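Local coordinates for Non-structural protein 3 (Porcine deltacoronavirus, PDB 6LN0) that is a multidomain coronavirus replicase protein whose macro domain probably binds ADP-ribose and whose papain-like domain probably cleaves the viral polyprotein, at residues V233-V244 with G290-A301. Sequence-based numbering, arbitrary orientation.
Sequences VYLKTCHHKWVV and GNPNRFVAWIYA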
loop_
_atom_site.group_PDB
_atom_site.type_symbol
_atom_site.label_atom_id
_atom_site.label_comp_id
_atom_site.label_asym_id
_atom_site.label_seq_id
_atom_site.Cartn_x
_atom_site.Cartn_y
_atom_site.Cartn_z
ATOM N N VAL A 233 -3.234 -7.885 -8.202
ATOM C CA VAL A 233 -3.229 -8.468 -9.529
ATOM C C VAL A 233 -4.614 -8.359 -10.147
ATOM O O VAL A 233 -4.774 -7.999 -11.325
ATOM C CB VAL A 233 -2.760 -9.930 -9.463
ATOM C CG1 VAL A 233 -2.954 -10.618 -10.824
ATOM C CG2 VAL A 233 -1.302 -10.035 -8.960
ATOM N N TYR A 234 -5.639 -8.608 -9.339
ATOM C CA TYR A 234 -7.005 -8.548 -9.841
ATOM C C TYR A 234 -7.346 -7.151 -10.334
ATOM O O TYR A 234 -7.865 -6.979 -11.442
ATOM C CB TYR A 234 -7.977 -8.981 -8.747
ATOM C CG TYR A 234 -9.399 -8.572 -9.011
ATOM C CD1 TYR A 234 -10.146 -9.244 -9.969
ATOM C CD2 TYR A 234 -10.014 -7.523 -8.292
ATOM C CE1 TYR A 234 -11.466 -8.906 -10.232
ATOM C CE2 TYR A 234 -11.368 -7.167 -8.555
ATOM C CZ TYR A 234 -12.074 -7.883 -9.549
ATOM O OH TYR A 234 -13.384 -7.618 -9.885
ATOM N N LEU A 235 -7.054 -6.136 -9.526
ATOM C CA LEU A 235 -7.395 -4.767 -9.895
ATOM C C LEU A 235 -6.698 -4.348 -11.183
ATOM O O LEU A 235 -7.301 -3.691 -12.040
ATOM C CB LEU A 235 -7.032 -3.799 -8.759
ATOM C CG LEU A 235 -7.891 -3.939 -7.502
ATOM C CD1 LEU A 235 -7.276 -3.184 -6.319
ATOM C CD2 LEU A 235 -9.289 -3.446 -7.802
ATOM N N LYS A 236 -5.425 -4.696 -11.331
ATOM C CA LYS A 236 -4.707 -4.292 -12.531
ATOM C C LYS A 236 -5.179 -5.073 -13.765
ATOM O O LYS A 236 -5.307 -4.495 -14.850
ATOM C CB LYS A 236 -3.207 -4.443 -12.301
ATOM C CG LYS A 236 -2.660 -3.439 -11.303
ATOM C CD LYS A 236 -1.215 -3.732 -10.968
ATOM C CE LYS A 236 -0.351 -2.484 -11.176
ATOM N NZ LYS A 236 0.529 -2.205 -10.000
ATOM N N THR A 237 -5.483 -6.369 -13.615
ATOM C CA THR A 237 -5.924 -7.174 -14.757
ATOM C C THR A 237 -7.314 -6.778 -15.247
ATOM O O THR A 237 -7.676 -7.091 -16.381
ATOM C CB THR A 237 -5.884 -8.666 -14.392
ATOM O OG1 THR A 237 -4.592 -8.992 -13.855
ATOM C CG2 THR A 237 -6.146 -9.551 -15.604
ATOM N N CYS A 238 -8.081 -6.051 -14.438
ATOM C CA CYS A 238 -9.369 -5.533 -14.885
ATOM C C CYS A 238 -9.242 -4.557 -16.047
ATOM O O CYS A 238 -10.245 -4.258 -16.710
ATOM C CB CYS A 238 -10.067 -4.891 -13.686
ATOM S SG CYS A 238 -10.851 -6.124 -12.717
ATOM N N HIS A 239 -8.039 -4.067 -16.315
ATOM C CA HIS A 239 -7.819 -3.123 -17.402
ATOM C C HIS A 239 -7.535 -3.794 -18.741
ATOM O O HIS A 239 -7.580 -3.119 -19.778
ATOM C CB HIS A 239 -6.669 -2.166 -17.045
ATOM C CG HIS A 239 -6.998 -1.246 -15.914
ATOM N ND1 HIS A 239 -7.288 0.087 -16.105
ATOM C CD2 HIS A 239 -7.112 -1.470 -14.583
ATOM C CE1 HIS A 239 -7.554 0.647 -14.941
ATOM N NE2 HIS A 239 -7.457 -0.277 -14.004
ATOM N N HIS A 240 -7.255 -5.092 -18.752
ATOM C CA HIS A 240 -7.033 -5.784 -20.016
ATOM C C HIS A 240 -8.290 -5.752 -20.867
ATOM O O HIS A 240 -9.400 -5.957 -20.370
ATOM C CB HIS A 240 -6.619 -7.227 -19.760
ATOM C CG HIS A 240 -5.586 -7.732 -20.708
ATOM N ND1 HIS A 240 -5.856 -8.702 -21.653
ATOM C CD2 HIS A 240 -4.279 -7.408 -20.860
ATOM C CE1 HIS A 240 -4.758 -8.963 -22.338
ATOM N NE2 HIS A 240 -3.787 -8.193 -21.879
ATOM N N LYS A 241 -8.120 -5.484 -22.154
ATOM C CA LYS A 241 -9.240 -5.549 -23.092
ATOM C C LYS A 241 -9.326 -6.957 -23.674
ATOM O O LYS A 241 -8.319 -7.509 -24.127
ATOM C CB LYS A 241 -9.094 -4.496 -24.200
ATOM C CG LYS A 241 -8.888 -3.050 -23.664
ATOM C CD LYS A 241 -9.359 -1.963 -24.661
ATOM C CE LYS A 241 -8.835 -0.556 -24.302
ATOM N NZ LYS A 241 -9.865 0.360 -23.689
ATOM N N TRP A 242 -10.513 -7.552 -23.619
ATOM C CA TRP A 242 -10.763 -8.857 -24.217
ATOM C C TRP A 242 -11.933 -8.769 -25.178
ATOM O O TRP A 242 -12.726 -7.824 -25.141
ATOM C CB TRP A 242 -11.114 -9.933 -23.187
ATOM C CG TRP A 242 -10.234 -10.059 -21.997
ATOM C CD1 TRP A 242 -10.481 -9.559 -20.753
ATOM C CD2 TRP A 242 -8.995 -10.780 -21.904
ATOM N NE1 TRP A 242 -9.465 -9.908 -19.900
ATOM C CE2 TRP A 242 -8.541 -10.655 -20.581
ATOM C CE3 TRP A 242 -8.225 -11.508 -22.809
ATOM C CZ2 TRP A 242 -7.349 -11.227 -20.141
ATOM C CZ3 TRP A 242 -7.040 -12.073 -22.371
ATOM C CH2 TRP A 242 -6.615 -11.933 -21.050
ATOM N N VAL A 243 -12.071 -9.797 -26.012
ATOM C CA VAL A 243 -13.238 -9.953 -26.871
ATOM C C VAL A 243 -13.940 -11.258 -26.503
ATOM O O VAL A 243 -13.306 -12.322 -26.450
ATOM C CB VAL A 243 -12.836 -9.922 -28.360
ATOM C CG1 VAL A 243 -13.851 -10.678 -29.236
ATOM C CG2 VAL A 243 -12.622 -8.466 -28.830
ATOM N N VAL A 244 -15.240 -11.173 -26.225
ATOM C CA VAL A 244 -16.062 -12.360 -26.032
ATOM C C VAL A 244 -17.119 -12.402 -27.129
ATOM O O VAL A 244 -17.451 -11.386 -27.746
ATOM C CB VAL A 244 -16.717 -12.428 -24.637
ATOM C CG1 VAL A 244 -15.734 -12.995 -23.631
ATOM C CG2 VAL A 244 -17.224 -11.059 -24.223
ATOM N N GLY A 290 -21.045 -9.538 -22.141
ATOM C CA GLY A 290 -20.066 -8.808 -22.924
ATOM C C GLY A 290 -19.026 -8.040 -22.138
ATOM O O GLY A 290 -18.198 -7.362 -22.760
ATOM N N ASN A 291 -19.039 -8.107 -20.789
ATOM C CA ASN A 291 -18.022 -7.475 -19.943
ATOM C C ASN A 291 -17.132 -8.529 -19.307
ATOM O O ASN A 291 -17.223 -8.768 -18.096
ATOM C CB ASN A 291 -18.623 -6.653 -18.805
ATOM C CG ASN A 291 -19.631 -5.662 -19.273
ATOM O OD1 ASN A 291 -20.131 -5.759 -20.394
ATOM N ND2 ASN A 291 -19.947 -4.681 -18.409
ATOM N N PRO A 292 -16.232 -9.147 -20.067
ATOM C CA PRO A 292 -15.426 -10.231 -19.502
ATOM C C PRO A 292 -14.381 -9.772 -18.489
ATOM O O PRO A 292 -13.701 -10.620 -17.893
ATOM C CB PRO A 292 -14.758 -10.821 -20.742
ATOM C CG PRO A 292 -14.588 -9.623 -21.643
ATOM C CD PRO A 292 -15.735 -8.699 -21.378
ATOM N N ASN A 293 -14.236 -8.474 -18.250
ATOM C CA ASN A 293 -13.011 -7.985 -17.632
ATOM C C ASN A 293 -12.882 -8.438 -16.182
ATOM O O ASN A 293 -11.853 -8.997 -15.791
ATOM C CB ASN A 293 -12.948 -6.465 -17.740
ATOM C CG ASN A 293 -12.418 -6.017 -19.080
ATOM O OD1 ASN A 293 -12.688 -6.641 -20.106
ATOM N ND2 ASN A 293 -11.643 -4.939 -19.080
ATOM N N ARG A 294 -13.911 -8.224 -15.373
ATOM C CA ARG A 294 -13.767 -8.543 -13.959
ATOM C C ARG A 294 -13.646 -10.050 -13.748
ATOM O O ARG A 294 -12.728 -10.523 -13.059
ATOM C CB ARG A 294 -14.936 -7.945 -13.178
ATOM C CG ARG A 294 -14.823 -6.427 -13.097
ATOM C CD ARG A 294 -16.104 -5.741 -12.658
ATOM N NE ARG A 294 -16.241 -5.767 -11.208
ATOM C CZ ARG A 294 -17.339 -6.153 -10.551
ATOM N NH1 ARG A 294 -18.423 -6.530 -11.210
ATOM N NH2 ARG A 294 -17.354 -6.160 -9.219
ATOM N N PHE A 295 -14.543 -10.819 -14.374
ATOM C CA PHE A 295 -14.569 -12.269 -14.200
ATOM C C PHE A 295 -13.243 -12.900 -14.591
ATOM O O PHE A 295 -12.719 -13.752 -13.871
ATOM C CB PHE A 295 -15.707 -12.843 -15.037
ATOM C CG PHE A 295 -15.962 -14.301 -14.825
ATOM C CD1 PHE A 295 -16.178 -14.805 -13.550
ATOM C CD2 PHE A 295 -16.047 -15.164 -15.904
ATOM C CE1 PHE A 295 -16.451 -16.143 -13.346
ATOM C CE2 PHE A 295 -16.328 -16.523 -15.716
ATOM C CZ PHE A 295 -16.530 -17.013 -14.439
ATOM N N VAL A 296 -12.674 -12.477 -15.716
ATOM C CA VAL A 296 -11.402 -13.025 -16.178
ATOM C C VAL A 296 -10.266 -12.617 -15.256
ATOM O O VAL A 296 -9.358 -13.412 -14.974
ATOM C CB VAL A 296 -11.130 -12.577 -17.629
ATOM C CG1 VAL A 296 -9.738 -12.957 -18.023
ATOM C CG2 VAL A 296 -12.132 -13.243 -18.586
ATOM N N ALA A 297 -10.267 -11.356 -14.814
ATOM C CA ALA A 297 -9.237 -10.900 -13.886
ATOM C C ALA A 297 -9.305 -11.685 -12.580
ATOM O O ALA A 297 -8.276 -12.098 -12.030
ATOM C CB ALA A 297 -9.388 -9.402 -13.628
ATOM N N TRP A 298 -10.511 -11.922 -12.086
ATOM C CA TRP A 298 -10.667 -12.815 -10.948
ATOM C C TRP A 298 -10.068 -14.196 -11.217
ATOM O O TRP A 298 -9.488 -14.810 -10.314
ATOM C CB TRP A 298 -12.145 -12.922 -10.581
ATOM C CG TRP A 298 -12.387 -13.811 -9.417
ATOM C CD1 TRP A 298 -12.063 -13.569 -8.096
ATOM C CD2 TRP A 298 -13.013 -15.097 -9.446
ATOM N NE1 TRP A 298 -12.459 -14.632 -7.315
ATOM C CE2 TRP A 298 -13.046 -15.579 -8.112
ATOM C CE3 TRP A 298 -13.554 -15.882 -10.460
ATOM C CZ2 TRP A 298 -13.585 -16.817 -7.784
ATOM C CZ3 TRP A 298 -14.103 -17.113 -10.126
ATOM C CH2 TRP A 298 -14.115 -17.566 -8.807
ATOM N N ILE A 299 -10.192 -14.720 -12.439
ATOM C CA ILE A 299 -9.634 -16.049 -12.690
ATOM C C ILE A 299 -8.121 -16.002 -12.600
ATOM O O ILE A 299 -7.492 -16.870 -11.983
ATOM C CB ILE A 299 -10.079 -16.607 -14.052
ATOM C CG1 ILE A 299 -11.587 -16.574 -14.183
ATOM C CG2 ILE A 299 -9.536 -18.006 -14.239
ATOM C CD1 ILE A 299 -12.223 -17.788 -13.848
ATOM N N TYR A 300 -7.514 -14.999 -13.229
ATOM C CA TYR A 300 -6.059 -14.907 -13.225
ATOM C C TYR A 300 -5.511 -14.712 -11.821
ATOM O O TYR A 300 -4.493 -15.319 -11.461
ATOM C CB TYR A 300 -5.601 -13.757 -14.107
ATOM C CG TYR A 300 -5.353 -14.124 -15.557
ATOM C CD1 TYR A 300 -4.098 -14.525 -15.975
ATOM C CD2 TYR A 300 -6.371 -14.024 -16.508
ATOM C CE1 TYR A 300 -3.852 -14.824 -17.286
ATOM C CE2 TYR A 300 -6.135 -14.318 -17.815
ATOM C CZ TYR A 300 -4.869 -14.727 -18.206
ATOM O OH TYR A 300 -4.613 -15.035 -19.521
ATOM N N ALA A 301 -6.157 -13.857 -11.012
ATOM C CA ALA A 301 -5.652 -13.598 -9.660
ATOM C C ALA A 301 -5.869 -14.797 -8.738
ATOM O O ALA A 301 -5.044 -15.070 -7.859
ATOM C CB ALA A 301 -6.318 -12.355 -9.064
#
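The side-chain amide nitrogen of N293, ND2, reaches across to the type I turn T237-H240 at the end of helix 228-237 and donates a hydrogen bond of 2.8 Å to C238 O. The donor lies above the plane of that carbonyl, and the N-H...O angle of 147° is moderately bent. H240 O also lies 2.8 Å from ND2. With CG anti to its carbonyl carbon (chi1 -83°), N293 carries the amide to this turn.

Beyond this polar junction the short segments 233-237 and 293-301 run roughly antiparallel, their N-to-C directions 144° apart and their axes 8.2 Å from each other at closest. A small residue, A297, stands where the helices come close, consistent with the short distance: its CB rests 3.7 Å from T237 CB and also touches C238 SG. Y234 supplies the knob, its side chain set into the hole formed by R294, A297, A301 and W298. The ring arrives edge-on, with CD1 3.4 Å from W298 N and CE1 beside R294 O, while C238 SG lies over one face, offset toward the rim. The guanidinium of R294 is directed elsewhere, to a salt bridge with E286.

At the other end W242 has V296 CG1 3.6 Å from its CZ2. Its CH2 meets the Y300 ring, and its CB packs on P292 CG. V244 continues the apolar seam, placing CG1 3.7 Å from P292 CB.

The contact is a worked example of a knob-into-hole fit between two helices of the papain-like protease region, extended by the loop leaving helix 228-237. Strand 250-253 meets W242, V244 and V296 through L253, helix 278-287 borders P292 and R294, and helix 313-322 packs against F295, W298 and I299.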